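PDB 6KGU: penicillin-binding protein PbpB from Mycobacterium tuberculosis, which synthesises cross-linked peptidoglycan from lipid intermediates for the mycobacterial cell wall and binds penicillins and related beta-lactams. Local coordinates for residues A436-A439 with Q440-Q444; Y342-L345 with R346-G349; M396-A399 with I400-G404. All blocks are in the same frame, centred on the assembly; numbering follows the deposited sequence.

Contact 1: residues A436-A439 with Q440-Q444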
# COMPACT_ATOMS: atom_id res chain seq x y z
N ALA A 436 7.98 20.43 -2.46
CA ALA A 436 6.75 20.37 -3.25
C ALA A 436 7.07 20.33 -4.73
O ALA A 436 6.45 19.57 -5.49
CB ALA A 436 5.85 21.56 -2.93
N GLN A 437 8.07 21.11 -5.16
CA GLN A 437 8.44 21.18 -6.57
C GLN A 437 8.96 19.84 -7.07
O GLN A 437 8.66 19.43 -8.20
CB GLN A 437 9.47 22.30 -6.77
CG GLN A 437 10.18 22.24 -8.12
CD GLN A 437 9.25 22.64 -9.27
OE1 GLN A 437 9.51 22.29 -10.42
NE2 GLN A 437 8.17 23.31 -8.96
N THR A 438 9.78 19.17 -6.25
CA THR A 438 10.26 17.84 -6.60
C THR A 438 9.09 16.86 -6.69
O THR A 438 8.95 16.13 -7.69
CB THR A 438 11.28 17.35 -5.57
OG1 THR A 438 12.46 18.15 -5.65
CG2 THR A 438 11.66 15.89 -5.84
N ALA A 439 8.25 16.83 -5.66
CA ALA A 439 7.09 15.93 -5.66
C ALA A 439 6.23 16.11 -6.90
O ALA A 439 5.81 15.13 -7.52
CB ALA A 439 6.27 16.17 -4.40
N GLN A 440 5.95 17.36 -7.29
CA GLN A 440 5.14 17.61 -8.47
C GLN A 440 5.82 17.09 -9.73
O GLN A 440 5.17 16.55 -10.63
CB GLN A 440 4.83 19.11 -8.60
CG GLN A 440 3.82 19.59 -7.55
CD GLN A 440 3.99 21.05 -7.19
OE1 GLN A 440 4.60 21.81 -7.94
NE2 GLN A 440 3.45 21.45 -6.05
N THR A 441 7.15 17.25 -9.80
CA THR A 441 7.90 16.77 -10.95
C THR A 441 7.90 15.24 -11.02
O THR A 441 7.75 14.67 -12.11
CB THR A 441 9.33 17.32 -10.87
OG1 THR A 441 9.28 18.74 -11.10
CG2 THR A 441 10.24 16.68 -11.90
N VAL A 442 8.04 14.56 -9.89
CA VAL A 442 8.05 13.10 -9.91
C VAL A 442 6.67 12.56 -10.30
O VAL A 442 6.57 11.61 -11.09
CB VAL A 442 8.51 12.55 -8.54
CG1 VAL A 442 8.28 11.05 -8.46
CG2 VAL A 442 10.00 12.90 -8.29
N ARG A 443 5.60 13.15 -9.77
CA ARG A 443 4.23 12.78 -10.17
C ARG A 443 4.04 12.89 -11.67
O ARG A 443 3.45 12.00 -12.30
CB ARG A 443 3.19 13.68 -9.47
CG ARG A 443 3.05 13.49 -7.98
CD ARG A 443 1.69 13.99 -7.47
NE ARG A 443 1.39 15.39 -7.77
CZ ARG A 443 1.62 16.41 -6.95
NH1 ARG A 443 2.22 16.21 -5.79
NH2 ARG A 443 1.28 17.64 -7.29
N GLN A 444 4.49 14.00 -12.26
CA GLN A 444 4.34 14.17 -13.70
C GLN A 444 5.14 13.12 -14.46
O GLN A 444 4.64 12.53 -15.42
CB GLN A 444 4.77 15.58 -14.12
CG GLN A 444 3.75 16.65 -13.75
CD GLN A 444 2.40 16.44 -14.43
OE1 GLN A 444 2.32 16.10 -15.61
NE2 GLN A 444 1.33 16.64 -13.69
O HOH W 1 11.92 20.03 -10.33
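Ala436 opens the first turn of helix 436-445 and meets Gln440 one turn on. Its carbonyl O accepts the N-H of Gln440 at 2.9 Å. The Gln440 side chain then runs past this same carbonyl, and its amide carbon CD comes within 3.3 Å of Ala436 O. The amide nitrogen NE2 ends 3.9 Å from Ala436 CB, and it is hydrogen-bonded to Asp403. Gln437 comes next. Its carbonyl O takes the backbone N-H of Thr441, and Thr441 OG1 lies 3.0 Å from the same oxygen. This hydroxyl is placed there by its first torsion (chi1 -69°), which sets it beside its own backbone N. A water also reaches Thr441 OG1, at 3.0 Å, and makes a weak bond to Gln437 OE1. The hydroxyl proton therefore has more than one possible acceptor. The amide planes of Gln437 and Gln440 stand 79° apart, and the two side chains cross at about a right angle. Thr438 O accepts the N-H of Val442, while the methyl CG2 of Thr438 lies 4.2 Å from Val442 CG2. The Thr438 hydroxyl bonds to Glu281. Ala439 O receives the N-H of Arg443 in a nearly straight bond (171°). The Arg443 side chain folds back along the helix, and its guanidinium lays one face over Gln440 CA. NE bonds to Ala504 O, while NH1 bonds to Ile400 O and forms a salt bridge with Asp403. Thr438, Thr441 and Val442 pack on helix 272-281, whereas Ala436 and Arg443 reach toward the turn that follows helix 390-401.

Contact 2: residues Y342-L345 with R346-G349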
# COMPACT_ATOMS: atom_id res chain seq x y z
N TYR A 342 20.62 6.40 0.88
CA TYR A 342 20.15 5.80 2.12
C TYR A 342 19.36 6.80 2.96
O TYR A 342 18.37 6.44 3.61
CB TYR A 342 21.32 5.23 2.92
CG TYR A 342 20.90 4.63 4.24
CD1 TYR A 342 20.32 3.37 4.29
CD2 TYR A 342 21.12 5.30 5.43
CE1 TYR A 342 19.94 2.81 5.49
CE2 TYR A 342 20.75 4.74 6.65
CZ TYR A 342 20.17 3.49 6.66
OH TYR A 342 19.79 2.92 7.86
N ASP A 343 19.77 8.07 2.96
CA ASP A 343 19.02 9.06 3.73
C ASP A 343 17.60 9.19 3.19
O ASP A 343 16.64 9.32 3.97
CB ASP A 343 19.72 10.42 3.71
CG ASP A 343 19.04 11.43 4.62
OD1 ASP A 343 19.12 11.26 5.85
OD2 ASP A 343 18.43 12.40 4.12
N MET A 344 17.44 9.11 1.87
CA MET A 344 16.11 9.24 1.28
C MET A 344 15.24 8.04 1.61
O MET A 344 14.05 8.20 1.93
CB MET A 344 16.25 9.43 -0.24
CG MET A 344 14.96 9.67 -0.96
SD MET A 344 14.28 11.29 -0.65
CE MET A 344 15.36 12.29 -1.66
N LEU A 345 15.80 6.82 1.52
CA LEU A 345 15.10 5.61 1.95
C LEU A 345 14.50 5.79 3.34
O LEU A 345 13.34 5.44 3.58
CB LEU A 345 16.05 4.41 1.99
CG LEU A 345 16.49 3.56 0.81
CD1 LEU A 345 17.51 2.52 1.28
CD2 LEU A 345 15.31 2.89 0.08
N ARG A 346 15.30 6.30 4.28
CA ARG A 346 14.83 6.47 5.65
C ARG A 346 13.74 7.52 5.73
O ARG A 346 12.74 7.33 6.44
CB ARG A 346 16.00 6.84 6.56
CG ARG A 346 16.92 5.68 6.88
CD ARG A 346 16.47 5.01 8.17
NE ARG A 346 16.30 3.57 7.99
CZ ARG A 346 15.77 2.77 8.91
NH1 ARG A 346 15.37 3.26 10.08
NH2 ARG A 346 15.65 1.48 8.64
N LYS A 347 13.90 8.64 5.01
CA LYS A 347 12.85 9.66 5.06
C LYS A 347 11.54 9.12 4.51
O LYS A 347 10.46 9.48 5.00
CB LYS A 347 13.28 10.92 4.30
CG LYS A 347 14.18 11.86 5.11
CD LYS A 347 14.33 13.24 4.46
CE LYS A 347 14.64 13.13 2.96
NZ LYS A 347 15.00 14.44 2.27
N PHE A 348 11.61 8.27 3.48
CA PHE A 348 10.40 7.66 2.94
C PHE A 348 9.78 6.64 3.89
O PHE A 348 8.73 6.09 3.56
CB PHE A 348 10.71 6.98 1.59
CG PHE A 348 10.52 7.87 0.39
CD1 PHE A 348 9.25 8.30 0.02
CD2 PHE A 348 11.60 8.27 -0.38
CE1 PHE A 348 9.07 9.12 -1.11
CE2 PHE A 348 11.44 9.09 -1.50
CZ PHE A 348 10.17 9.51 -1.87
N GLY A 349 10.42 6.35 5.03
CA GLY A 349 9.83 5.54 6.09
C GLY A 349 10.09 4.05 6.01
O GLY A 349 9.46 3.29 6.76
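Tyr342 and Arg346 form a CH-pi contact along the last turns of helix 338-347, in the transpeptidase domain. It is a local contact between side chains one helical turn apart. The Arg346 CG lies over one face of the tyrosine ring, 4.2 Å from its centroid and nearer the rim than the centre. The two side chains run the same way. The guanidinium is turned only 23° from the ring plane, and Arg346 NE comes within 3.6 Å of Tyr342 OH. Further round, Asp343 and Lys347 carry opposite charges that are too far apart for a salt bridge, with OD2 4.4 Å from NZ. The lysine NZ is hydrogen-bonded to Val433 O. Met344 meets Phe348 on the buried side. Its CG is anti to the backbone N (chi1 -176°), and the chain then bends to bring the sulfur near the ring. CG touches Phe348 CE2 at 3.6 Å. SD stands obliquely to the ring, 4.7 Å from the centroid, in a Met-aromatic contact. Both residues also pack on Val274 of helix 272-281, and Phe348 reaches helix 390-401 as well. The backbone bonds from Arg346, Lys347 and Phe348 N back to Tyr342, Asp343 and Met344 O carry the helix to its end. There Gly349 takes a positive phi of 91°, and its N bonds to Arg346 O at 2.9 Å. This glycine-terminated helix end is a Schellman motif.

Contact 3: residues M396-A399 with I400-G404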
# COMPACT_ATOMS: atom_id res chain seq x y z
N MET A 396 4.92 5.51 0.82
CA MET A 396 5.94 6.20 0.03
C MET A 396 5.31 7.08 -1.02
O MET A 396 5.72 8.23 -1.22
CB MET A 396 6.87 5.19 -0.65
CG MET A 396 7.89 4.56 0.25
SD MET A 396 9.39 4.16 -0.67
CE MET A 396 8.87 2.80 -1.71
N TYR A 397 4.33 6.54 -1.75
CA TYR A 397 3.71 7.30 -2.82
C TYR A 397 2.80 8.39 -2.25
O TYR A 397 2.59 9.42 -2.90
CB TYR A 397 2.96 6.35 -3.76
CG TYR A 397 3.92 5.61 -4.67
CD1 TYR A 397 4.79 4.65 -4.15
CD2 TYR A 397 4.00 5.90 -6.03
CE1 TYR A 397 5.71 3.98 -4.97
CE2 TYR A 397 4.92 5.25 -6.86
CZ TYR A 397 5.77 4.29 -6.32
OH TYR A 397 6.68 3.62 -7.11
N GLN A 398 2.31 8.20 -1.03
CA GLN A 398 1.56 9.25 -0.35
C GLN A 398 2.42 10.49 -0.12
O GLN A 398 1.93 11.63 -0.23
CB GLN A 398 0.99 8.73 0.97
CG GLN A 398 0.12 9.75 1.70
CD GLN A 398 0.93 10.71 2.52
OE1 GLN A 398 2.05 10.40 2.93
NE2 GLN A 398 0.38 11.89 2.74
N ALA A 399 3.70 10.29 0.21
CA ALA A 399 4.60 11.42 0.42
C ALA A 399 4.68 12.28 -0.83
O ALA A 399 4.64 13.52 -0.76
CB ALA A 399 6.00 10.93 0.80
N ILE A 400 4.82 11.63 -1.99
CA ILE A 400 4.92 12.33 -3.25
C ILE A 400 3.58 12.94 -3.64
O ILE A 400 3.51 14.04 -4.20
CB ILE A 400 5.45 11.35 -4.32
CG1 ILE A 400 6.92 11.01 -4.03
CG2 ILE A 400 5.24 11.89 -5.73
CD1 ILE A 400 7.85 12.24 -4.06
N ALA A 401 2.49 12.22 -3.36
CA ALA A 401 1.16 12.75 -3.60
C ALA A 401 0.92 14.03 -2.80
O ALA A 401 0.29 14.98 -3.29
CB ALA A 401 0.11 11.70 -3.24
N ASN A 402 1.41 14.08 -1.56
CA ASN A 402 1.15 15.21 -0.67
C ASN A 402 2.26 16.25 -0.76
O ASN A 402 2.72 16.79 0.25
CB ASN A 402 0.98 14.70 0.76
CG ASN A 402 0.48 15.78 1.71
OD1 ASN A 402 -0.40 16.58 1.38
ND2 ASN A 402 1.06 15.80 2.91
N ASP A 403 2.73 16.52 -1.99
CA ASP A 403 3.67 17.61 -2.26
C ASP A 403 4.94 17.46 -1.45
O ASP A 403 5.54 18.44 -1.00
CB ASP A 403 3.01 18.98 -2.00
CG ASP A 403 2.27 19.50 -3.24
OD1 ASP A 403 2.42 18.89 -4.32
OD2 ASP A 403 1.55 20.51 -3.14
N GLY A 404 5.37 16.21 -1.27
CA GLY A 404 6.64 15.91 -0.64
C GLY A 404 6.58 15.65 0.85
O GLY A 404 7.62 15.33 1.45
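Tyr397 and Ala401 are joined by a backbone hydrogen bond of 2.8 Å, from Ala401 N to Tyr397 O, in the last turn of helix 390-401. The next bond runs from Asn402 N to Gln398 O, also at 2.8 Å, but it is more bent (144°). Asn402 is the first residue to leave helical angles. Asp403 and Gly404 then both take positive phi, and the chain curls back so that Gly404 N makes a weak bond of 2.8 Å to Ala399 O. Glycine takes the positive phi at 404 readily. Among the side chains, Gln398 and Asn402 lie side by side and point the same way. Gln398 swings its CG to the side opposite its backbone N (chi1 -177°) and bends at chi2, bringing NE2 to 3.5 Å from Asn402 CB. Their amide planes are 37° apart, and Gln398 NE2 stays 4.0 Å from Asn402 ND2. Each amide finds its partners elsewhere. Gln398 NE2 bonds to Ala228 O and its OE1 to Val407 N, and Asn402 ND2 to Val405 O. Ala401 CB sits 3.4 Å from Tyr397 O, close to the oxygen that accepts its own N-H. Tyr397 itself turns away from the second segment and bonds through OH to Val270 O, one residue after Ser269, the probable acylated serine. Met396 and Ile400 pack on helix 272-281. The chemistry is thus one of a helix end in a mostly buried setting. Both Gln398 amide atoms and Asn402 ND2 bond to backbone atoms. OD1 of Asp403 meets positive charge from helix 436-445, which probably favours its charged form.

In the fold
Contact 3 touches both of the others. Its centre lies about 9 Å from that of contact 1 and about 13 Å from that of contact 2. Toward contact 1, Arg443 NH1 makes a salt bridge of 3.1 Å to Asp403 OD1 and a probable hydrogen bond of 3.0 Å to Ile400 O. Toward contact 2 the join is apolar in large part, with Phe348 CE1 4.0 Å from Ala399 CB. Contacts 1 and 2 do not meet; their nearest atoms are about 7 Å apart. All three pack on helix 272-281. The Tyr397 side chain comes within about 8 Å of that of Ser269, the probable acylated serine, and about 9 Å of the bound aztreonam.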